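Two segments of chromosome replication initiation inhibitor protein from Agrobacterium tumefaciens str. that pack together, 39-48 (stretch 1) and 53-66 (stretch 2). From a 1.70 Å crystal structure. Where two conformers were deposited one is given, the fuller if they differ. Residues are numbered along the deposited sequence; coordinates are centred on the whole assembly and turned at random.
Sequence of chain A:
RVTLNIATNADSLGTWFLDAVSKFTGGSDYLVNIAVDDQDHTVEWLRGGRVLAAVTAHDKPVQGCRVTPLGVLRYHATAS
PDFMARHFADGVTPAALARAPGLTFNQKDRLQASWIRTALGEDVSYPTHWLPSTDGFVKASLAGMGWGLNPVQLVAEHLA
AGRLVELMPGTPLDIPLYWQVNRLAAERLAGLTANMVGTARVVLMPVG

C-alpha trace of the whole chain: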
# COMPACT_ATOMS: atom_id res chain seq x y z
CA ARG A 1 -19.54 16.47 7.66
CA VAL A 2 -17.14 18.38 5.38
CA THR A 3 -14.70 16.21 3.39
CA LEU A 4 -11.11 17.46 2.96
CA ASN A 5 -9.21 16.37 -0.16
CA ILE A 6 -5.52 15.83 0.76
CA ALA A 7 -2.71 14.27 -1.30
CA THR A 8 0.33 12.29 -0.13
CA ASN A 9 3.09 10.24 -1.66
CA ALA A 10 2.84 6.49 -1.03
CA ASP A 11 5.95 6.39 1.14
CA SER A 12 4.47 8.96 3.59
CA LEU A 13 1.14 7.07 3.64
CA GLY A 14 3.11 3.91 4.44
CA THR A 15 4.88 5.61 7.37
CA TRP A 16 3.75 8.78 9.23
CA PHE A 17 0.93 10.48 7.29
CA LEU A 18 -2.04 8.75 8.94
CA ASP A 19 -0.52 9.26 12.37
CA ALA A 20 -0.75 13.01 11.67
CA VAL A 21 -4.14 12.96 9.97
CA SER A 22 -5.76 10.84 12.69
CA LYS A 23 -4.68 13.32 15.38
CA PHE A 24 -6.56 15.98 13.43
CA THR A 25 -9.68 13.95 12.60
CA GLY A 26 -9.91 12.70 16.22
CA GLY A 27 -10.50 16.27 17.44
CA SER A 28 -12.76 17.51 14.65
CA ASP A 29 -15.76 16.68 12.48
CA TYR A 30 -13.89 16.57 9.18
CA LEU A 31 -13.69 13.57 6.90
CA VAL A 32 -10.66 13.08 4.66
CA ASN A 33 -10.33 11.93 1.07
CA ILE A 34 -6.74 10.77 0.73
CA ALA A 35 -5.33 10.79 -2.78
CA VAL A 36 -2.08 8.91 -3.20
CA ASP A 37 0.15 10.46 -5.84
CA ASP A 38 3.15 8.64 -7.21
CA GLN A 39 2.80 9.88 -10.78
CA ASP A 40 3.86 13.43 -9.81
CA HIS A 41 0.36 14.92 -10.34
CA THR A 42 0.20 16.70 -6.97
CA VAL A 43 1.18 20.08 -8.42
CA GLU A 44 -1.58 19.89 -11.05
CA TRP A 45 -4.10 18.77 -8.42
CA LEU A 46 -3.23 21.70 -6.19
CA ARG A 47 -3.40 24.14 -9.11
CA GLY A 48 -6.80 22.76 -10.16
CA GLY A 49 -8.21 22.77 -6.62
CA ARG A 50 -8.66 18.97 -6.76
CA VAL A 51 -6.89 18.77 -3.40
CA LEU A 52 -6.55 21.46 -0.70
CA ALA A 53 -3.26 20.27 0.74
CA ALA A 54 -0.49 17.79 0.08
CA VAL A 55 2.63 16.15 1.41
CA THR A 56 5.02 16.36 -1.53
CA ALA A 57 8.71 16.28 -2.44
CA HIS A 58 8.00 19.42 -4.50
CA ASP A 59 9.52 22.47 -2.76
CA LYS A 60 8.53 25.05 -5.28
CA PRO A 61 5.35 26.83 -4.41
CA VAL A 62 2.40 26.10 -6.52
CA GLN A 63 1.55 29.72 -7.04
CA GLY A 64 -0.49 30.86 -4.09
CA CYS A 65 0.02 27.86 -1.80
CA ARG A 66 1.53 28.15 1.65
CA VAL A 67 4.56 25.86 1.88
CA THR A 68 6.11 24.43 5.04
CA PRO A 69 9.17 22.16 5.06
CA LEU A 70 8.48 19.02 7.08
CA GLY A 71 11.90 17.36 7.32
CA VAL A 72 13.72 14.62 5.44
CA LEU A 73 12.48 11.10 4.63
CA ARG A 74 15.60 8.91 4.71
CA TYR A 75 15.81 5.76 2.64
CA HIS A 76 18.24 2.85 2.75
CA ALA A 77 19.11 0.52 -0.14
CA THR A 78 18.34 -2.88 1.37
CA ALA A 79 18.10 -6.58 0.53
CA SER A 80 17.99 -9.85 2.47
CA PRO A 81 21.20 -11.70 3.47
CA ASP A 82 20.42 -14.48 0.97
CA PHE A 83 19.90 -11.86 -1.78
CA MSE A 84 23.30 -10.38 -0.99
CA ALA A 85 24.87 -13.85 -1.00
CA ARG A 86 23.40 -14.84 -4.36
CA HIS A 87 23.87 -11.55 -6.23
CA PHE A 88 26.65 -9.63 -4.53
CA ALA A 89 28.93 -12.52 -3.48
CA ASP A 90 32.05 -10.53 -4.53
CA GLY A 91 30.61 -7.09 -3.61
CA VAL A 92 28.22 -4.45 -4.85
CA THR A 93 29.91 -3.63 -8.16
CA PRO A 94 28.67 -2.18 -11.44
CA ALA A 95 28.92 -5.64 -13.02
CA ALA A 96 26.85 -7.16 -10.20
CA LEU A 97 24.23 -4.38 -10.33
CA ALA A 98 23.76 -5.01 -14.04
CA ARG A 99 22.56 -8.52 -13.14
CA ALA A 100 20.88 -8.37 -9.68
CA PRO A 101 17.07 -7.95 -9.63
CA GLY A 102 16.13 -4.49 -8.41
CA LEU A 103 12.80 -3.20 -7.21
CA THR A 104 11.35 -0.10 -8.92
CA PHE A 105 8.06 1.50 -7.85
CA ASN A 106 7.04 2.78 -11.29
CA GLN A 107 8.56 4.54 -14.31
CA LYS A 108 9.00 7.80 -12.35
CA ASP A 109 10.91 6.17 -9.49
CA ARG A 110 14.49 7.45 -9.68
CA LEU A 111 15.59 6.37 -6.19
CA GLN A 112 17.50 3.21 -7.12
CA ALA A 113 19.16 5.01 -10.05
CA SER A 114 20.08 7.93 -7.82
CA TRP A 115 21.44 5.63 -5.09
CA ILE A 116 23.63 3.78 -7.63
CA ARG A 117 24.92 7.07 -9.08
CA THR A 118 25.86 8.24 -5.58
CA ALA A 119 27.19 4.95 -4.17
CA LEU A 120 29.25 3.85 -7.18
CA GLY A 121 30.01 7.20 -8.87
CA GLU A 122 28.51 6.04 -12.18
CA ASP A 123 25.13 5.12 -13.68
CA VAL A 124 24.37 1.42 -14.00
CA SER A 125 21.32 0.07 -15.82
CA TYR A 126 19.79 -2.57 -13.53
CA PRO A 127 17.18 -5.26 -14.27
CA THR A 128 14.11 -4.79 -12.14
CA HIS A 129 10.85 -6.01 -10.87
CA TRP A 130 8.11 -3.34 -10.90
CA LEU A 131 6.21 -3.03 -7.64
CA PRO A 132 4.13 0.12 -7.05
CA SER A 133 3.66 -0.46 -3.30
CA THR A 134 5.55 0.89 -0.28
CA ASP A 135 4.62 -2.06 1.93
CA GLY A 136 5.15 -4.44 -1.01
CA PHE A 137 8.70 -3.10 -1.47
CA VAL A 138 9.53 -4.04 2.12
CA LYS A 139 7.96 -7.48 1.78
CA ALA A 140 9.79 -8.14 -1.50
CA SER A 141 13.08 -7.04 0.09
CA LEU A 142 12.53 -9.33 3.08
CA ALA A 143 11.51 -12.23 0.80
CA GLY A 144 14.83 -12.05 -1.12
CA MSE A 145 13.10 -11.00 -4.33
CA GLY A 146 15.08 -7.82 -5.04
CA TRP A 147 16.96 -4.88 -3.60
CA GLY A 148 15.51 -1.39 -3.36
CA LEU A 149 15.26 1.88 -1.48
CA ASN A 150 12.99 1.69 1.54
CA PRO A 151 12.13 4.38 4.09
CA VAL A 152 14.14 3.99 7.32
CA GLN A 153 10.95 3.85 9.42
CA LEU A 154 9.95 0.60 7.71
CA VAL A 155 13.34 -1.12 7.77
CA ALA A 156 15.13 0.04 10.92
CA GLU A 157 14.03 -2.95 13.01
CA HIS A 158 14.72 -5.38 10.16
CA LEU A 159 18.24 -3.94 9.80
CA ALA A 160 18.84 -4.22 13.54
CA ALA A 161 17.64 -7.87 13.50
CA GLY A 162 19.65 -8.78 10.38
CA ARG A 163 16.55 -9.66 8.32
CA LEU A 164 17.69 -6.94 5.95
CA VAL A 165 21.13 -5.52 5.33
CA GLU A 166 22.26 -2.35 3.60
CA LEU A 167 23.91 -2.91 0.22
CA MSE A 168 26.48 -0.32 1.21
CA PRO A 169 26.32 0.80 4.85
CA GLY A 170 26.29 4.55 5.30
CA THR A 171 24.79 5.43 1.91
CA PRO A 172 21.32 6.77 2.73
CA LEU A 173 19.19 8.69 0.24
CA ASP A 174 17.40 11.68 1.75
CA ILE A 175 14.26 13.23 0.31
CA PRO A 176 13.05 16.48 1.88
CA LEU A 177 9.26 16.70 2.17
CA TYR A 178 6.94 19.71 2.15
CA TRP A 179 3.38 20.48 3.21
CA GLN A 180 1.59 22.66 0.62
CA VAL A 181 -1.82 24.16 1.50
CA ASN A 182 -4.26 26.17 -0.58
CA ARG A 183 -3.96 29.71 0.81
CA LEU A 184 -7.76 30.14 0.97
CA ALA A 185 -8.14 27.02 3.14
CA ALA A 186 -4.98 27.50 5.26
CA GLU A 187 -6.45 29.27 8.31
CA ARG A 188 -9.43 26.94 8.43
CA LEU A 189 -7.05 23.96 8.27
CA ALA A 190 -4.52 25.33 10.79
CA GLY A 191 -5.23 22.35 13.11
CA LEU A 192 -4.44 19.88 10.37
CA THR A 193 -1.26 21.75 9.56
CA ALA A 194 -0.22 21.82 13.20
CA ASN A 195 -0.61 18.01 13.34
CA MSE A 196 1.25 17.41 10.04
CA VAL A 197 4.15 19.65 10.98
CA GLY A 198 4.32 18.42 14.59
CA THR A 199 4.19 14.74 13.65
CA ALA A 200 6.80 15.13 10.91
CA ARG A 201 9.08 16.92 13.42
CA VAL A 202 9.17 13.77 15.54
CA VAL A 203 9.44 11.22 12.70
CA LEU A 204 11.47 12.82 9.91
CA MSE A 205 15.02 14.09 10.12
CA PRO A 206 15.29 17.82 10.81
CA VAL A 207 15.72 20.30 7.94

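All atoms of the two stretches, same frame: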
# COMPACT_ATOMS: atom_id res chain seq x y z
N GLN A 39 2.57 9.51 -9.38
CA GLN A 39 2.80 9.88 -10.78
C GLN A 39 3.13 11.37 -10.93
O GLN A 39 3.09 11.91 -12.04
CB GLN A 39 1.58 9.54 -11.63
CG GLN A 39 1.26 8.04 -11.70
CD GLN A 39 2.23 7.28 -12.54
OE1 GLN A 39 3.01 7.86 -13.30
NE2 GLN A 39 2.20 5.96 -12.43
N ASP A 40 3.46 12.03 -9.81
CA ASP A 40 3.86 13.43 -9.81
C ASP A 40 2.74 14.35 -10.36
O ASP A 40 2.99 15.24 -11.17
CB ASP A 40 5.16 13.59 -10.61
CG ASP A 40 5.84 14.91 -10.36
OD1 ASP A 40 5.62 15.51 -9.28
OD2 ASP A 40 6.59 15.37 -11.27
N HIS A 41 1.50 14.09 -9.96
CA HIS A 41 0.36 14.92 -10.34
C HIS A 41 -0.03 15.92 -9.27
O HIS A 41 -0.93 16.73 -9.48
CB HIS A 41 -0.85 14.06 -10.66
CG HIS A 41 -0.68 13.23 -11.89
ND1 HIS A 41 -0.11 13.74 -13.05
CD2 HIS A 41 -0.97 11.94 -12.14
CE1 HIS A 41 -0.06 12.78 -13.96
NE2 HIS A 41 -0.57 11.68 -13.43
N THR A 42 0.63 15.86 -8.10
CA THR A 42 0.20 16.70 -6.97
C THR A 42 0.15 18.17 -7.31
O THR A 42 -0.81 18.86 -6.91
CB THR A 42 1.09 16.48 -5.73
OG1 THR A 42 0.84 15.17 -5.23
CG2 THR A 42 0.80 17.52 -4.63
N VAL A 43 1.15 18.66 -8.05
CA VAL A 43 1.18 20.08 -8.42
C VAL A 43 -0.03 20.49 -9.26
O VAL A 43 -0.65 21.52 -9.00
CB VAL A 43 2.49 20.44 -9.18
CG1 VAL A 43 2.37 21.78 -9.89
CG2 VAL A 43 3.68 20.43 -8.17
N GLU A 44 -0.38 19.67 -10.24
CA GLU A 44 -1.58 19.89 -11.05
C GLU A 44 -2.85 19.86 -10.21
O GLU A 44 -3.73 20.72 -10.35
CB GLU A 44 -1.67 18.86 -12.17
CG GLU A 44 -0.45 18.84 -13.11
CD GLU A 44 0.61 17.79 -12.72
OE1 GLU A 44 0.71 16.75 -13.45
OE2 GLU A 44 1.33 17.99 -11.68
N TRP A 45 -2.93 18.89 -9.30
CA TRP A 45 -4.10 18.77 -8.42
C TRP A 45 -4.27 19.98 -7.53
O TRP A 45 -5.39 20.44 -7.30
CB TRP A 45 -3.98 17.55 -7.53
CG TRP A 45 -3.99 16.24 -8.24
CD1 TRP A 45 -4.30 16.00 -9.55
CD2 TRP A 45 -3.71 14.97 -7.65
NE1 TRP A 45 -4.20 14.65 -9.82
CE2 TRP A 45 -3.85 14.00 -8.66
CE3 TRP A 45 -3.36 14.55 -6.36
CZ2 TRP A 45 -3.65 12.65 -8.43
CZ3 TRP A 45 -3.15 13.20 -6.12
CH2 TRP A 45 -3.30 12.26 -7.16
N LEU A 46 -3.17 20.48 -6.98
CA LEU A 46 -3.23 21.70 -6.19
C LEU A 46 -3.66 22.90 -7.04
O LEU A 46 -4.51 23.69 -6.63
CB LEU A 46 -1.89 21.98 -5.52
CG LEU A 46 -1.57 21.12 -4.29
CD1 LEU A 46 -0.08 21.16 -3.98
CD2 LEU A 46 -2.39 21.49 -3.02
N ARG A 47 -3.06 23.04 -8.20
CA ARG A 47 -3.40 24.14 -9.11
C ARG A 47 -4.87 24.10 -9.48
O ARG A 47 -5.53 25.14 -9.52
CB ARG A 47 -2.51 24.10 -10.36
CG ARG A 47 -2.61 25.33 -11.26
CD ARG A 47 -2.01 25.10 -12.66
NE ARG A 47 -0.64 24.57 -12.59
CZ ARG A 47 -0.22 23.40 -13.10
NH1 ARG A 47 -1.03 22.58 -13.78
NH2 ARG A 47 1.05 23.04 -12.92
N GLY A 48 -5.41 22.92 -9.73
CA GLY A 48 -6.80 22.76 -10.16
C GLY A 48 -7.81 22.72 -9.03
O GLY A 48 -9.00 22.54 -9.28
N ALA A 53 -4.53 20.38 0.06
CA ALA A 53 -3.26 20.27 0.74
C ALA A 53 -2.59 18.98 0.36
O ALA A 53 -3.25 18.01 -0.10
CB ALA A 53 -3.43 20.31 2.27
N ALA A 54 -1.27 18.96 0.51
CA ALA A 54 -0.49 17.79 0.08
C ALA A 54 0.85 17.73 0.78
O ALA A 54 1.50 18.77 0.99
CB ALA A 54 -0.27 17.81 -1.43
N VAL A 55 1.25 16.49 1.11
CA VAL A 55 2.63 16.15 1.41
C VAL A 55 3.26 15.82 0.08
O VAL A 55 2.76 14.95 -0.67
CB VAL A 55 2.73 14.93 2.39
CG1 VAL A 55 4.20 14.43 2.50
CG2 VAL A 55 2.14 15.28 3.75
N THR A 56 4.35 16.50 -0.23
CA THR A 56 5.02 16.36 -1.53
C THR A 56 6.52 16.58 -1.40
O THR A 56 6.97 17.30 -0.51
CB THR A 56 4.43 17.35 -2.54
OG1 THR A 56 5.10 17.24 -3.79
CG2 THR A 56 4.55 18.78 -2.01
N ALA A 57 7.29 15.96 -2.30
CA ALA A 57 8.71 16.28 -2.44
C ALA A 57 8.98 17.59 -3.21
O ALA A 57 10.12 18.02 -3.26
CB ALA A 57 9.46 15.11 -3.10
N HIS A 58 7.93 18.15 -3.81
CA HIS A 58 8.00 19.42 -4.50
C HIS A 58 8.03 20.59 -3.53
O HIS A 58 7.10 20.83 -2.76
CB HIS A 58 6.82 19.62 -5.45
CG HIS A 58 6.95 18.87 -6.73
ND1 HIS A 58 7.83 19.25 -7.72
CD2 HIS A 58 6.34 17.75 -7.17
CE1 HIS A 58 7.74 18.39 -8.73
NE2 HIS A 58 6.84 17.47 -8.41
N ASP A 59 9.15 21.33 -3.62
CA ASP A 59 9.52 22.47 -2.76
C ASP A 59 8.91 23.78 -3.24
O ASP A 59 8.57 24.69 -2.46
CB ASP A 59 11.04 22.62 -2.87
CG ASP A 59 11.66 21.54 -3.75
OD1 ASP A 59 11.05 20.46 -3.84
OD2 ASP A 59 12.73 21.77 -4.37
N LYS A 60 8.86 23.86 -4.56
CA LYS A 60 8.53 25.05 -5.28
C LYS A 60 7.06 25.28 -5.11
O LYS A 60 6.25 24.37 -5.29
CB LYS A 60 8.97 24.92 -6.74
CG LYS A 60 10.45 25.22 -6.90
CD LYS A 60 11.21 24.16 -7.70
CE LYS A 60 12.72 24.44 -7.68
NZ LYS A 60 13.45 23.71 -8.76
N PRO A 61 6.72 26.51 -4.70
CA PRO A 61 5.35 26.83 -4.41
C PRO A 61 4.53 26.70 -5.65
O PRO A 61 4.92 27.20 -6.72
CB PRO A 61 5.42 28.29 -3.97
CG PRO A 61 6.71 28.81 -4.49
CD PRO A 61 7.63 27.66 -4.53
N VAL A 62 3.43 26.00 -5.53
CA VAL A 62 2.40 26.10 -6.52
C VAL A 62 1.97 27.51 -6.20
O VAL A 62 1.83 27.87 -4.99
CB VAL A 62 1.27 25.08 -6.31
CG1 VAL A 62 0.45 24.91 -7.60
CG2 VAL A 62 1.83 23.74 -5.88
N GLN A 63 1.84 28.32 -7.23
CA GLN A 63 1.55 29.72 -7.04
C GLN A 63 0.37 29.83 -6.09
O GLN A 63 -0.65 29.17 -6.27
CB GLN A 63 1.24 30.39 -8.37
CG GLN A 63 1.30 31.90 -8.32
CD GLN A 63 1.11 32.48 -9.70
OE1 GLN A 63 1.87 32.18 -10.63
NE2 GLN A 63 0.10 33.32 -9.85
N GLY A 64 0.55 30.63 -5.05
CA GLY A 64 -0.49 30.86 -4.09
C GLY A 64 -0.32 30.06 -2.83
O GLY A 64 -0.45 30.63 -1.75
N CYS A 65 -0.03 28.75 -2.95
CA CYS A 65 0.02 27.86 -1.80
C CYS A 65 0.97 28.33 -0.71
O CYS A 65 2.00 28.93 -0.99
CB CYS A 65 0.46 26.45 -2.19
SG CYS A 65 -0.81 25.61 -3.18
N ARG A 66 0.61 28.00 0.53
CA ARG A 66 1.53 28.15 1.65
C ARG A 66 2.35 26.88 1.74
O ARG A 66 1.78 25.79 1.63
CB ARG A 66 0.78 28.43 2.93
CG ARG A 66 0.07 29.77 2.82
CD ARG A 66 -0.52 30.20 4.14
NE ARG A 66 -1.32 31.39 3.96
CZ ARG A 66 -2.01 32.00 4.93
NH1 ARG A 66 -2.05 31.52 6.16
NH2 ARG A 66 -2.70 33.07 4.65
O HOH W 1 1.70 14.05 -2.97

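A short helix laid against an edge of chain that begins as a strand and continues as a loop often follows a simple rule: apolar side chains fill the space between the backbones, and polar groups pair at the margin or through water. The packing of residues 39-48 against 53-66 in the chromosome replication initiation inhibitor protein is a compact example. Helix 42-47 runs nearly antiparallel to strand 53-56, with 164° between their directions and a closest approach of 9.1 Å between axes, and the two stretches together bury 494 Å².

The helical residues Thr-42, Val-43 and Leu-46 direct their CA-to-CB bonds toward the second stretch, while that of Glu-44 points away, as does that of His-41 just before the helix. Leu-46 is the most widely engaged of the three. Its CD1 lies 3.7 Å from CG2 of Val-62 and 4.2 Å from CB of Ala-54, so one methyl bridges the loop and the strand; its CD2 reaches 4.4 Å from SG of Cys-65 and 3.9 Å from the backbone N of Ala-53. Val-62 in turn has the largest covered area in the contact. Besides meeting Leu-46, it places CG1 4.3 Å from CG1 of Val-43 and 4.1 Å from CB of Arg-47, and the same CG1 rests 3.8 Å from the carbonyl O of Val-43. A branched side chain from the loop thus packs against helix backbone as well as side chains. That carbonyl O of Val-43 accepts a hydrogen bond from N of Arg-47 at 3.0 Å, as expected within the helix.

At the start of the helix the side chains meet more tightly. CG2 of Thr-42 comes within 3.4 Å of CB of Ala-54 and 4.2 Å of CB of Thr-56. Ala-54 and Thr-56 both point toward the helix, while the intervening Val-55 points away, the alternation expected of an extended strand.

Thr-42 also shows how one side chain can serve two kinds of interaction. While its methyl packs against the strand, OG1 accepts a hydrogen bond from a water at 2.7 Å. The same water donates to the carbonyl O of Val-55, also at 2.7 Å, and so links helix and strand where their own polar atoms do not meet directly.

The direct polar contact is concentrated on His-58. Its NE2 donates to OD1 of Asp-40 in a very short hydrogen bond of 2.5 Å, with an angle of 150° at the hydrogen. The CA-to-CB bond of Asp-40 points sideways, but the end of the side chain comes nearer, bringing the carboxylate to the imidazole edge, near the ring plane. Over one face sits CG2 of Val-43, 4.1 Å from the ring centroid and 20° off the normal, a CH-pi contact. The backbone of His-58 is tied down as well, its N donating to OG1 of Thr-56 at 3.0 Å. Edge and face of one ring therefore meet different chemistry.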